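Local coordinates for Dps family protein (Staphylococcus aureus subsp. aureus, PDB 2D5K) that probably compacts the nucleoid and, as in other members of the Dps family, oxidises and stores iron within a ferritin-like dodecameric shell, at residues E11-Q14 with Q15-N18; L99-D102 with F103-I106; V136-H139 with N140-F143. All blocks are in the same frame, centred on the assembly; numbering follows the deposited sequence.

Contact 1. Residues E11-Q14 with Q15-N18; sequences ELNQ and QVAN
Q14 and N18, one helical turn apart, meet amide to amide: NE2 of Q14 donates to OD1 of N18 at 2.9 Å. The N-H points only moderately well, at 137° to the acceptor, and the amide planes are turned 38° against each other. OD1 lies in the amide plane of Q14, whereas the donor stands above the carbonyl plane of N18 rather than on a lone pair. The torsions of Q14 explain the approach: CG is anti to the backbone N (chi1 172°), and a bend at chi2 turns the amide forward along the helix. Both amides have further bonds, since N18 OD1 also accepts from I82 N, its strongest polar partner, and Q14 NE2 also donates to Q80 O.

N18 ND2 reaches back to Q15 OE1 at 3.2 Å, and Q15 NE2 in turn donates to a water at 2.9 Å. That water gives its two protons to E11, to backbone O at 2.8 Å and to carboxylate OE1 at 2.7 Å, so it bridges successive turns. The direct backbone bond from Q15 N to E11 O is weak. On another side of the helix, V16 CG2 rests 3.3 Å from L12 O.

Around helix 5-32 the other helices of the four-helix bundle close in. Q109 OE1 on helix 92-120 accepts from both Q15 and N18, L12 packs on L59 and I63 of helix 38-65 and on F129 of helix 123-147, and the N13 amide is hydrogen-bonded to V71 N and N69 O, in the loop between helices 38-65 and 74-80.

Contact 2. Residues L99-D102 with F103-I106; sequences LSQD and FTNI
From L99 O to F103 N, at 2.8 Å, through D102 O to I106 N, four successive i to i+4 hydrogen bonds make this two regular turns of alpha helix. On its outer side Q101 NE2 donates to N105 OD1 at 3.0 Å, with an N-H...O angle of 148°. The Q101 amide plane contains its acceptor, but NE2 sits above the carbonyl plane of N105 and the two amides are inclined by 41°. Q101 gets there by bending at chi2, after CG has started anti to N.

The other nitrogen of this pair, N105 ND2, donates to a water at 2.9 Å, and the same water donates to D102 OD1 at 2.7 Å. D102 OD2 forms a salt bridge with K25 on helix 5-32, so the buried carboxylate links two helices of the ferritin-like four-helix bundle while OD1 is held by that water. S100 and T104 face helix 123-147: their hydroxyls are hydrogen-bonded to the N140 amide, and a further water lies 2.7 Å from T104 OG1 and gives a longer bond to S100 OG.

Toward the bundle interior, F103 CD1 comes to 3.0 Å from L99 O, approaching obliquely. CG of F103 lies beside its own backbone N (chi1 -80°), which swings the ring back toward the preceding turn. I106 CG1 similarly rests 3.2 Å from D102 O, and its side chain packs against Q15 and W19 on helix 5-32.

Contact 3. Residues V136-H139 with N140-F143; sequences VDKH and NWMF
F143 lays one face of its ring over the backbone carbonyl of H139: O stands 3.3 Å above the ring plane, displaced toward the rim. The same oxygen accepts the F143 N-H at 2.8 Å, so one carbonyl meets both the backbone and the aromatic ring of the residue four places on. With chi1 at -62° CG of F143 is beside its own N, the position that folds the ring back along the helix. The far end of the ring also meets H139, with CZ 4.0 Å from CB.

Next to this pair, the K138 and M142 chains run side by side in the same direction, both extended beyond CG, and their CE atoms come within 4.1 Å. M142 CG in turn lies 3.6 Å above the plane of the W141 indole, again toward the rim. The indole itself is approached obliquely by K138 O, 3.5 Å from CE3.

This is helix 123-147, one of the four long helices of the ferritin-like bundle, and its different faces serve different neighbours. Inward, the F143 ring packs edge-to-face with F103, while H139 NE2 is hydrogen-bonded to E51 OE1 of helix 38-65, a bond that would restrain the rotation of the imidazole. A water accepts from N140 ND2 at 3.1 Å and donates to D137 OD1 at 2.7 Å; N140 also bonds the S100 and T104 hydroxyls of helix 92-120, and D137 OD1 that of S107. Outward, the helix meets other copies of the protein: D137 OD2 makes a salt bridge with R62 of a second subunit. From a third subunit, H42 meets the W141 ring at about 80° between planes, W31 also packs on W141, and F38 packs on M142.

The three contacts follow one another along the chain, on helices 5-32, 92-120 and 123-147 of one four-helix bundle. Contacts 2 and 3 are neighbours, with centres about 9 Å apart on helices that are consecutive in sequence, and F103 CE2 packs 3.6 Å from H139 CB between them. Contact 1 lies about 14 Å from contact 2 between centres and touches it where Q15 OE1 meets I106 CG2 at 3.6 Å. Contacts 1 and 3 lie on opposite sides of the chain's centre, about 20 Å apart, without touching. Contact 2 therefore joins the others through the bundle, while of the three, contact 3 alone touches other subunits of the dodecamer.

Contact 1. Residues E11-Q14 with Q15-N18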
loop_
_atom_site.group_PDB
_atom_site.type_symbol
_atom_site.label_atom_id
_atom_site.label_comp_id
_atom_site.label_asym_id
_atom_site.label_seq_id
_atom_site.Cartn_x
_atom_site.Cartn_y
_atom_site.Cartn_z
ATOM N N GLU B 11 -39.906 2.150 -5.752
ATOM C CA GLU B 11 -39.262 1.772 -4.496
ATOM C C GLU B 11 -37.802 2.223 -4.482
ATOM O O GLU B 11 -37.288 2.653 -3.448
ATOM C CB GLU B 11 -39.324 0.255 -4.291
ATOM C CG GLU B 11 -40.722 -0.293 -4.041
ATOM C CD GLU B 11 -41.414 0.390 -2.877
ATOM O OE1 GLU B 11 -40.754 0.618 -1.839
ATOM O OE2 GLU B 11 -42.623 0.691 -2.997
ATOM N N LEU B 12 -37.135 2.109 -5.627
ATOM C CA LEU B 12 -35.738 2.517 -5.733
ATOM C C LEU B 12 -35.606 4.027 -5.538
ATOM O O LEU B 12 -34.734 4.490 -4.797
ATOM C CB LEU B 12 -35.161 2.104 -7.097
ATOM C CG LEU B 12 -34.882 0.604 -7.275
ATOM C CD1 LEU B 12 -34.707 0.270 -8.755
ATOM C CD2 LEU B 12 -33.630 0.224 -6.485
ATOM N N ASN B 13 -36.472 4.795 -6.193
ATOM C CA ASN B 13 -36.420 6.247 -6.055
ATOM C C ASN B 13 -36.766 6.698 -4.641
ATOM O O ASN B 13 -36.241 7.703 -4.164
ATOM C CB ASN B 13 -37.347 6.937 -7.062
ATOM C CG ASN B 13 -36.639 7.278 -8.357
ATOM O OD1 ASN B 13 -35.461 7.641 -8.351
ATOM N ND2 ASN B 13 -37.354 7.174 -9.474
ATOM N N GLN B 14 -37.645 5.958 -3.973
ATOM C CA GLN B 14 -38.016 6.296 -2.605
ATOM C C GLN B 14 -36.752 6.294 -1.751
ATOM O O GLN B 14 -36.569 7.167 -0.903
ATOM C CB GLN B 14 -39.022 5.285 -2.053
ATOM C CG GLN B 14 -39.325 5.438 -0.562
ATOM C CD GLN B 14 -40.065 6.727 -0.232
ATOM O OE1 GLN B 14 -41.184 6.951 -0.696
ATOM N NE2 GLN B 14 -39.440 7.578 0.576
ATOM N N GLN B 15 -35.874 5.318 -1.980
ATOM C CA GLN B 15 -34.632 5.242 -1.221
ATOM C C GLN B 15 -33.617 6.283 -1.692
ATOM O O GLN B 15 -32.861 6.815 -0.885
ATOM C CB GLN B 15 -34.020 3.839 -1.309
ATOM C CG GLN B 15 -34.873 2.746 -0.667
ATOM C CD GLN B 15 -35.348 3.119 0.726
ATOM O OE1 GLN B 15 -34.578 3.623 1.544
ATOM N NE2 GLN B 15 -36.623 2.867 1.005
ATOM N N VAL B 16 -33.587 6.577 -2.990
ATOM C CA VAL B 16 -32.650 7.590 -3.475
ATOM C C VAL B 16 -33.004 8.893 -2.763
ATOM O O VAL B 16 -32.122 9.635 -2.318
ATOM C CB VAL B 16 -32.756 7.806 -5.006
ATOM C CG1 VAL B 16 -31.849 8.960 -5.433
ATOM C CG2 VAL B 16 -32.349 6.540 -5.741
ATOM N N ALA B 17 -34.304 9.149 -2.643
ATOM C CA ALA B 17 -34.803 10.346 -1.973
ATOM C C ALA B 17 -34.448 10.328 -0.487
ATOM O O ALA B 17 -33.897 11.299 0.031
ATOM C CB ALA B 17 -36.312 10.451 -2.149
ATOM N N ASN B 18 -34.765 9.226 0.194
ATOM C CA ASN B 18 -34.463 9.093 1.621
ATOM C C ASN B 18 -32.997 9.357 1.937
ATOM O O ASN B 18 -32.672 10.124 2.838
ATOM C CB ASN B 18 -34.762 7.680 2.136
ATOM C CG ASN B 18 -36.238 7.354 2.172
ATOM O OD1 ASN B 18 -37.091 8.240 2.225
ATOM N ND2 ASN B 18 -36.548 6.058 2.173
HETATM O O HOH W 1 -38.504 1.940 -0.997
#

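Contact 2. Residues L99-D102 with F103-I106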
loop_
_atom_site.group_PDB
_atom_site.type_symbol
_atom_site.label_atom_id
_atom_site.label_comp_id
_atom_site.label_asym_id
_atom_site.label_seq_id
_atom_site.Cartn_x
_atom_site.Cartn_y
_atom_site.Cartn_z
ATOM N N LEU B 99 -31.939 9.376 14.255
ATOM C CA LEU B 99 -31.383 8.509 13.223
ATOM C C LEU B 99 -31.916 7.096 13.432
ATOM O O LEU B 99 -32.226 6.390 12.471
ATOM C CB LEU B 99 -29.854 8.506 13.282
ATOM C CG LEU B 99 -29.170 9.790 12.810
ATOM C CD1 LEU B 99 -27.664 9.642 12.966
ATOM C CD2 LEU B 99 -29.532 10.063 11.350
ATOM N N SER B 100 -32.035 6.679 14.689
ATOM C CA SER B 100 -32.546 5.344 14.961
ATOM C C SER B 100 -33.972 5.223 14.436
ATOM O O SER B 100 -34.322 4.225 13.803
ATOM C CB SER B 100 -32.521 5.034 16.458
ATOM O OG SER B 100 -33.047 3.737 16.695
ATOM N N GLN B 101 -34.796 6.237 14.691
ATOM C CA GLN B 101 -36.167 6.201 14.204
ATOM C C GLN B 101 -36.172 6.191 12.676
ATOM O O GLN B 101 -36.977 5.495 12.063
ATOM C CB GLN B 101 -36.970 7.398 14.716
ATOM C CG GLN B 101 -38.457 7.317 14.363
ATOM C CD GLN B 101 -39.139 6.099 14.968
ATOM O OE1 GLN B 101 -39.162 5.930 16.187
ATOM N NE2 GLN B 101 -39.699 5.242 14.116
ATOM N N ASP B 102 -35.279 6.962 12.059
ATOM C CA ASP B 102 -35.206 6.981 10.598
ATOM C C ASP B 102 -34.841 5.594 10.080
ATOM O O ASP B 102 -35.450 5.091 9.135
ATOM C CB ASP B 102 -34.152 7.977 10.097
ATOM C CG ASP B 102 -34.620 9.420 10.174
ATOM O OD1 ASP B 102 -35.844 9.658 10.096
ATOM O OD2 ASP B 102 -33.760 10.319 10.292
ATOM N N PHE B 103 -33.837 4.978 10.698
ATOM C CA PHE B 103 -33.405 3.656 10.266
ATOM C C PHE B 103 -34.481 2.603 10.478
ATOM O O PHE B 103 -34.607 1.671 9.684
ATOM C CB PHE B 103 -32.097 3.284 10.963
ATOM C CG PHE B 103 -30.881 3.917 10.328
ATOM C CD1 PHE B 103 -30.884 5.265 9.978
ATOM C CD2 PHE B 103 -29.742 3.164 10.065
ATOM C CE1 PHE B 103 -29.772 5.854 9.375
ATOM C CE2 PHE B 103 -28.624 3.742 9.463
ATOM C CZ PHE B 103 -28.641 5.090 9.117
ATOM N N THR B 104 -35.268 2.755 11.538
ATOM C CA THR B 104 -36.359 1.820 11.790
ATOM C C THR B 104 -37.384 1.987 10.665
ATOM O O THR B 104 -37.891 1.001 10.116
ATOM C CB THR B 104 -37.044 2.108 13.149
ATOM O OG1 THR B 104 -36.170 1.716 14.214
ATOM C CG2 THR B 104 -38.365 1.340 13.266
ATOM N N ASN B 105 -37.683 3.238 10.318
ATOM C CA ASN B 105 -38.647 3.518 9.258
ATOM C C ASN B 105 -38.173 3.008 7.903
ATOM O O ASN B 105 -38.949 2.430 7.140
ATOM C CB ASN B 105 -38.923 5.021 9.154
ATOM C CG ASN B 105 -39.603 5.578 10.389
ATOM O OD1 ASN B 105 -40.208 4.836 11.170
ATOM N ND2 ASN B 105 -39.521 6.892 10.566
ATOM N N ILE B 106 -36.900 3.236 7.603
ATOM C CA ILE B 106 -36.331 2.794 6.339
ATOM C C ILE B 106 -36.314 1.269 6.251
ATOM O O ILE B 106 -36.654 0.697 5.214
ATOM C CB ILE B 106 -34.898 3.345 6.172
ATOM C CG1 ILE B 106 -34.966 4.863 5.972
ATOM C CG2 ILE B 106 -34.194 2.658 4.992
ATOM C CD1 ILE B 106 -33.631 5.574 6.130
HETATM O O HOH W 2 -36.282 3.168 16.479
HETATM O O HOH W 3 -37.922 8.505 8.724
#

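Contact 3. Residues V136-H139 with N140-F143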
loop_
_atom_site.group_PDB
_atom_site.type_symbol
_atom_site.label_atom_id
_atom_site.label_comp_id
_atom_site.label_asym_id
_atom_site.label_seq_id
_atom_site.Cartn_x
_atom_site.Cartn_y
_atom_site.Cartn_z
ATOM N N VAL B 136 -28.480 -1.056 7.400
ATOM C CA VAL B 136 -29.403 -0.227 8.174
ATOM C C VAL B 136 -29.710 -0.872 9.529
ATOM O O VAL B 136 -29.643 -0.218 10.578
ATOM C CB VAL B 136 -30.720 0.004 7.388
ATOM C CG1 VAL B 136 -31.802 0.564 8.309
ATOM C CG2 VAL B 136 -30.459 0.972 6.231
ATOM N N ASP B 137 -30.039 -2.158 9.513
ATOM C CA ASP B 137 -30.355 -2.865 10.752
ATOM C C ASP B 137 -29.156 -2.950 11.689
ATOM O O ASP B 137 -29.295 -2.830 12.906
ATOM C CB ASP B 137 -30.866 -4.279 10.448
ATOM C CG ASP B 137 -32.258 -4.281 9.840
ATOM O OD1 ASP B 137 -32.917 -3.219 9.847
ATOM O OD2 ASP B 137 -32.699 -5.353 9.365
ATOM N N LYS B 138 -27.977 -3.165 11.118
ATOM C CA LYS B 138 -26.757 -3.265 11.912
ATOM C C LYS B 138 -26.493 -1.936 12.611
ATOM O O LYS B 138 -26.243 -1.894 13.817
ATOM C CB LYS B 138 -25.582 -3.631 11.004
ATOM C CG LYS B 138 -24.274 -3.873 11.727
ATOM C CD LYS B 138 -23.208 -4.334 10.737
ATOM C CE LYS B 138 -21.900 -4.671 11.436
ATOM N NZ LYS B 138 -20.846 -5.097 10.460
ATOM N N HIS B 139 -26.549 -0.847 11.852
ATOM C CA HIS B 139 -26.330 0.477 12.425
ATOM C C HIS B 139 -27.377 0.776 13.492
ATOM O O HIS B 139 -27.069 1.355 14.532
ATOM C CB HIS B 139 -26.421 1.560 11.349
ATOM C CG HIS B 139 -25.263 1.579 10.404
ATOM N ND1 HIS B 139 -23.958 1.715 10.827
ATOM C CD2 HIS B 139 -25.217 1.510 9.053
ATOM C CE1 HIS B 139 -23.158 1.729 9.775
ATOM N NE2 HIS B 139 -23.898 1.606 8.688
ATOM N N ASN B 140 -28.619 0.383 13.230
ATOM C CA ASN B 140 -29.686 0.653 14.181
ATOM C C ASN B 140 -29.424 -0.042 15.511
ATOM O O ASN B 140 -29.682 0.525 16.571
ATOM C CB ASN B 140 -31.039 0.231 13.604
ATOM C CG ASN B 140 -32.184 1.056 14.160
ATOM O OD1 ASN B 140 -31.967 2.001 14.921
ATOM N ND2 ASN B 140 -33.406 0.710 13.777
ATOM N N TRP B 141 -28.906 -1.268 15.466
ATOM C CA TRP B 141 -28.595 -1.970 16.704
ATOM C C TRP B 141 -27.555 -1.145 17.464
ATOM O O TRP B 141 -27.656 -0.967 18.676
ATOM C CB TRP B 141 -28.047 -3.377 16.420
ATOM C CG TRP B 141 -27.060 -3.843 17.454
ATOM C CD1 TRP B 141 -27.270 -3.957 18.802
ATOM C CD2 TRP B 141 -25.679 -4.156 17.236
ATOM N NE1 TRP B 141 -26.103 -4.309 19.436
ATOM C CE2 TRP B 141 -25.111 -4.436 18.500
ATOM C CE3 TRP B 141 -24.866 -4.223 16.095
ATOM C CZ2 TRP B 141 -23.760 -4.776 18.655
ATOM C CZ3 TRP B 141 -23.523 -4.562 16.253
ATOM C CH2 TRP B 141 -22.986 -4.832 17.523
ATOM N N MET B 142 -26.554 -0.637 16.750
ATOM C CA MET B 142 -25.525 0.175 17.391
ATOM C C MET B 142 -26.124 1.451 17.994
ATOM O O MET B 142 -25.781 1.820 19.119
ATOM C CB MET B 142 -24.419 0.529 16.390
ATOM C CG MET B 142 -23.710 -0.691 15.821
ATOM S SD MET B 142 -22.340 -0.247 14.740
ATOM C CE MET B 142 -21.654 -1.872 14.397
ATOM N N PHE B 143 -27.016 2.120 17.263
ATOM C CA PHE B 143 -27.643 3.339 17.780
ATOM C C PHE B 143 -28.403 3.027 19.064
ATOM O O PHE B 143 -28.268 3.735 20.066
ATOM C CB PHE B 143 -28.640 3.942 16.779
ATOM C CG PHE B 143 -28.029 4.363 15.470
ATOM C CD1 PHE B 143 -26.718 4.823 15.405
ATOM C CD2 PHE B 143 -28.786 4.324 14.300
ATOM C CE1 PHE B 143 -26.164 5.238 14.191
ATOM C CE2 PHE B 143 -28.241 4.738 13.078
ATOM C CZ PHE B 143 -26.927 5.196 13.028
HETATM O O HOH W 4 -33.617 -1.844 12.097
#